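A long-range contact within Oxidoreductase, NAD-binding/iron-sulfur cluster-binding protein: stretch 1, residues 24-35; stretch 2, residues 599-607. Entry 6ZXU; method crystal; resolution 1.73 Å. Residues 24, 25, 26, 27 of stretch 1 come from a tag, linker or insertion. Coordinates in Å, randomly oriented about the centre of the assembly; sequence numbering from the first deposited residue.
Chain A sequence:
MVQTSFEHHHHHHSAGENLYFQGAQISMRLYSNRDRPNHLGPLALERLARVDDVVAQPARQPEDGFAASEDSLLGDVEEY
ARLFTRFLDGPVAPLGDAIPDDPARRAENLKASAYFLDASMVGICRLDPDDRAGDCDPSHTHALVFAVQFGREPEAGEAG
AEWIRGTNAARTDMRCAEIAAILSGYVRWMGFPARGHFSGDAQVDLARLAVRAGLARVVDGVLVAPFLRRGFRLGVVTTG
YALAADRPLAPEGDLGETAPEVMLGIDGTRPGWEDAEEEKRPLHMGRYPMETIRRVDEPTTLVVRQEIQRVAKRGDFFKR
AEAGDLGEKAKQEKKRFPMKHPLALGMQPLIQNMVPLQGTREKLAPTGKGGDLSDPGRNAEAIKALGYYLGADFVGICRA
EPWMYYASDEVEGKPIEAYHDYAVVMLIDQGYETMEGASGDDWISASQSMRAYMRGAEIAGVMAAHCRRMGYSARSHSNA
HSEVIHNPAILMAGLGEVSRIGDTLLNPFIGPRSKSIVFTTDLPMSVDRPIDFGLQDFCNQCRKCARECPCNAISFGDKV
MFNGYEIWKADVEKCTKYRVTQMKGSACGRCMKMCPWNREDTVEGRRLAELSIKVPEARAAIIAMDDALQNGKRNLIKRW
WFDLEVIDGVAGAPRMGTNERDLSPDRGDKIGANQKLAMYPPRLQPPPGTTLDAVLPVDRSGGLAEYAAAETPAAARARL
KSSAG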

# COMPACT_ATOMS: atom_id res chain seq x y z
N ALA A 24 8.31 22.61 -13.17
CA ALA A 24 7.55 23.44 -12.20
C ALA A 24 7.55 22.77 -10.76
O ALA A 24 7.49 23.47 -9.72
CB ALA A 24 6.13 23.70 -12.73
N GLN A 25 7.58 21.43 -10.70
CA GLN A 25 7.70 20.73 -9.42
C GLN A 25 9.12 20.33 -9.11
O GLN A 25 9.76 19.68 -9.88
CB GLN A 25 6.85 19.50 -9.33
CG GLN A 25 6.56 19.24 -7.89
CD GLN A 25 5.72 18.00 -7.71
OE1 GLN A 25 6.24 16.87 -7.96
NE2 GLN A 25 4.41 18.17 -7.27
N ILE A 26 9.71 20.94 -7.95
CA ILE A 26 11.13 20.95 -7.69
C ILE A 26 11.41 20.43 -6.30
O ILE A 26 12.53 20.58 -5.76
CB ILE A 26 11.75 22.39 -7.84
CG1 ILE A 26 11.14 23.38 -6.81
CG2 ILE A 26 11.60 22.92 -9.29
CD1 ILE A 26 11.92 24.67 -6.84
N SER A 27 10.41 19.79 -5.72
CA SER A 27 10.64 19.17 -4.42
C SER A 27 11.35 17.78 -4.49
O SER A 27 11.85 17.34 -3.45
CB SER A 27 9.30 19.10 -3.62
OG SER A 27 8.25 18.60 -4.45
N MET A 28 11.41 17.09 -5.66
CA MET A 28 11.95 15.71 -5.64
C MET A 28 13.45 15.75 -5.36
O MET A 28 14.12 16.80 -5.48
CB MET A 28 11.70 14.90 -6.95
CG MET A 28 12.28 15.63 -8.11
SD MET A 28 11.16 16.83 -8.79
CE MET A 28 11.66 17.00 -10.62
N ARG A 29 13.99 14.59 -5.03
CA ARG A 29 15.40 14.44 -4.66
C ARG A 29 16.27 14.53 -5.83
O ARG A 29 15.96 14.00 -6.86
CB ARG A 29 15.63 13.08 -4.01
CG ARG A 29 14.96 13.00 -2.65
CD ARG A 29 15.31 11.69 -1.98
NE ARG A 29 14.52 10.58 -2.45
CZ ARG A 29 15.00 9.59 -3.20
NH1 ARG A 29 16.28 9.55 -3.57
NH2 ARG A 29 14.17 8.61 -3.56
N LEU A 30 17.45 15.16 -5.65
CA LEU A 30 18.47 15.12 -6.62
C LEU A 30 19.30 13.90 -6.63
O LEU A 30 19.81 13.52 -7.68
CB LEU A 30 19.43 16.33 -6.46
CG LEU A 30 19.10 17.66 -7.16
CD1 LEU A 30 20.05 18.77 -6.71
CD2 LEU A 30 19.26 17.47 -8.66
N TYR A 31 19.50 13.28 -5.48
CA TYR A 31 20.46 12.21 -5.37
C TYR A 31 19.75 10.91 -5.07
O TYR A 31 18.78 10.93 -4.31
CB TYR A 31 21.52 12.57 -4.28
CG TYR A 31 22.23 13.86 -4.64
CD1 TYR A 31 23.12 13.89 -5.68
CD2 TYR A 31 21.92 15.07 -4.00
CE1 TYR A 31 23.71 15.10 -6.07
CE2 TYR A 31 22.55 16.26 -4.34
CZ TYR A 31 23.41 16.29 -5.40
OH TYR A 31 24.05 17.48 -5.84
N SER A 32 20.22 9.82 -5.67
CA SER A 32 19.65 8.50 -5.49
C SER A 32 19.97 7.96 -4.14
O SER A 32 21.04 8.20 -3.55
CB SER A 32 20.18 7.54 -6.51
OG SER A 32 19.69 6.24 -6.36
N ASN A 33 19.05 7.19 -3.61
CA ASN A 33 19.33 6.47 -2.37
C ASN A 33 19.73 5.01 -2.61
O ASN A 33 19.68 4.19 -1.69
CB ASN A 33 18.14 6.54 -1.43
CG ASN A 33 16.90 5.84 -1.99
OD1 ASN A 33 16.98 4.92 -2.82
ND2 ASN A 33 15.76 6.25 -1.50
N ARG A 34 20.18 4.70 -3.81
CA ARG A 34 20.41 3.29 -4.17
C ARG A 34 21.49 2.62 -3.31
O ARG A 34 21.52 1.43 -3.23
CB ARG A 34 20.75 3.13 -5.63
CG ARG A 34 22.05 3.76 -6.06
CD ARG A 34 22.40 3.39 -7.49
NE ARG A 34 21.48 4.05 -8.41
CZ ARG A 34 21.63 5.28 -8.94
NH1 ARG A 34 22.70 6.04 -8.67
NH2 ARG A 34 20.69 5.76 -9.75
N ASP A 35 22.37 3.39 -2.70
CA ASP A 35 23.41 2.79 -1.81
C ASP A 35 23.18 2.96 -0.34
O ASP A 35 24.05 2.74 0.45
CB ASP A 35 24.75 3.34 -2.19
CG ASP A 35 25.14 2.90 -3.60
OD1 ASP A 35 24.98 1.70 -3.92
OD2 ASP A 35 25.55 3.76 -4.42
N ARG A 599 10.06 3.37 -10.99
CA ARG A 599 11.30 4.12 -10.89
C ARG A 599 11.44 4.83 -9.58
O ARG A 599 10.45 5.09 -8.91
CB ARG A 599 11.33 5.28 -11.87
CG ARG A 599 11.17 4.88 -13.27
CD ARG A 599 11.56 6.02 -14.16
NE ARG A 599 11.77 5.48 -15.50
CZ ARG A 599 10.83 5.49 -16.41
NH1 ARG A 599 9.66 6.01 -16.13
NH2 ARG A 599 11.08 4.98 -17.62
N GLU A 600 12.70 5.21 -9.27
CA GLU A 600 12.97 5.99 -8.09
C GLU A 600 12.36 7.40 -8.20
O GLU A 600 12.27 7.98 -9.28
CB GLU A 600 14.51 6.05 -7.81
CG GLU A 600 14.79 6.38 -6.33
CD GLU A 600 16.28 6.57 -5.98
OE1 GLU A 600 17.15 6.14 -6.75
OE2 GLU A 600 16.58 7.18 -4.92
N ASP A 601 12.01 7.98 -7.05
CA ASP A 601 11.42 9.37 -6.97
C ASP A 601 12.54 10.48 -6.93
O ASP A 601 12.71 11.17 -5.93
CB ASP A 601 10.47 9.42 -5.75
CG ASP A 601 9.67 10.74 -5.62
OD1 ASP A 601 9.28 11.37 -6.68
OD2 ASP A 601 9.46 11.15 -4.43
N THR A 602 13.33 10.52 -8.00
CA THR A 602 14.42 11.47 -8.18
C THR A 602 14.16 12.35 -9.40
O THR A 602 13.21 12.16 -10.13
CB THR A 602 15.77 10.81 -8.40
OG1 THR A 602 15.71 10.02 -9.59
CG2 THR A 602 16.11 9.95 -7.23
N VAL A 603 14.96 13.38 -9.55
CA VAL A 603 14.88 14.26 -10.69
C VAL A 603 15.00 13.48 -11.99
O VAL A 603 14.15 13.65 -12.88
CB VAL A 603 15.93 15.40 -10.59
CG1 VAL A 603 15.95 16.23 -11.85
CG2 VAL A 603 15.57 16.33 -9.45
N GLU A 604 15.96 12.60 -12.11
CA GLU A 604 16.07 11.90 -13.40
C GLU A 604 14.94 10.90 -13.63
O GLU A 604 14.56 10.67 -14.77
CB GLU A 604 17.42 11.18 -13.62
CG GLU A 604 17.37 9.74 -13.21
CD GLU A 604 18.48 8.78 -13.75
OE1 GLU A 604 19.37 9.12 -14.59
OE2 GLU A 604 18.41 7.61 -13.28
N GLY A 605 14.48 10.24 -12.55
CA GLY A 605 13.40 9.33 -12.66
C GLY A 605 12.13 10.02 -13.09
O GLY A 605 11.45 9.54 -14.01
N ARG A 606 11.83 11.18 -12.51
CA ARG A 606 10.70 11.92 -12.93
C ARG A 606 10.82 12.38 -14.37
O ARG A 606 9.85 12.39 -15.11
CB ARG A 606 10.47 13.06 -11.98
CG ARG A 606 9.21 13.87 -12.31
CD ARG A 606 7.91 13.01 -12.02
NE ARG A 606 7.84 12.79 -10.56
CZ ARG A 606 7.34 13.67 -9.70
NH1 ARG A 606 6.88 14.86 -10.10
NH2 ARG A 606 7.37 13.37 -8.44
N ARG A 607 12.02 12.76 -14.79
CA ARG A 607 12.26 13.17 -16.15
C ARG A 607 12.05 12.04 -17.17
O ARG A 607 11.50 12.28 -18.25
CB ARG A 607 13.67 13.80 -16.27
CG ARG A 607 14.02 14.33 -17.67
CD ARG A 607 12.93 15.23 -18.29
NE ARG A 607 12.58 16.35 -17.40
CZ ARG A 607 13.18 17.55 -17.44
NH1 ARG A 607 14.12 17.81 -18.34
NH2 ARG A 607 12.82 18.50 -16.60
O HOH W 1 11.70 12.76 -3.82
O HOH W 2 18.26 12.62 -10.07

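A single carboxylate, that of Glu 600, gathers most of the polar bonding between these two stretches, whose touching residues are never fewer than 566 positions apart. Its side chain is extended, with chi1 and chi2 both t, and its CA-to-CB bond points toward stretch 1, so the charged end arrives among donors from three residues. Glu 600 OE2 accepts from Arg 29 NH1 at 2.7 Å in a salt bridge, from Arg 29 NH2 at 3.1 Å, and from the backbone Asn 33 N at 2.8 Å with a nearly straight angle of 171°. Glu 600 OE1 takes the hydroxyl of Ser 32, OG to OE1 at 2.6 Å. Glutamate suits the place because its length carries two acceptor oxygens across the gap. One close pair is not a bond: Asn 33 OD1 sits 3.1 Å from Glu 600 OE2, two acceptors side by side, while the amide group of Asn 33 finds its partners elsewhere in the structure.

The Ser 32 hydroxyl works twice, since Arg 34 N also donates to Ser 32 OG at 3.0 Å. Arg 29 leaves its backbone sideways, but its end comes nearer to stretch 2, and the guanidinium meets Glu 600 OE2 at its edge, near its plane, while Asp 601 O lies over one face. A weak bond from Arg 29 NH1 to Tyr 31 O, 2.9 Å, ties the same group back to its own stretch.

The backbones meet at a single beta bridge, Arg 29 with Thr 602, their CA atoms 4.7 Å apart. Here Val 603 N donates to Arg 29 O at 2.9 Å, and Thr 602 CA makes a CA-H...O contact with the same Arg 29 O at 3.2 Å. Val 603 opens a helix, where the first amides have no carbonyl of a preceding turn to bond, so the carbonyl of Arg 29 supplies one. Thr 602, buried at the N-cap, serves another: its OG1 accepts from Gly 605 N at 3.2 Å. Glycine is apt at 605, because a CB there would fall 2.3 Å from Glu 600 O. Water extends the scheme, with water 2 accepting from Glu 604 N at 3.1 Å and donating to Leu 30 O at 3.0 Å, and water 1 joining Arg 29 N (3.2 Å) to Asp 601 O (2.8 Å).

Beside this polar network lies an apolar patch. Met 28, directed toward stretch 2, sets CG 3.6 Å from Val 603 CG2, and Leu 30 CD2 reaches the same Val 603 CG2 at 3.9 Å. Met 28 (94 Å²) and Val 603 (77 Å²) are among the largest contributors to the 593 Å² buried; the unbranched methionine chain lies against the branched valine.

At the far end Arg 606 NH1 donates to Gln 25 OE1 at 3.0 Å, and within its own stretch Arg 606 NH2 forms a salt bridge with Asp 601 OD1 at 3.3 Å. Gln 25 comes from an expression tag.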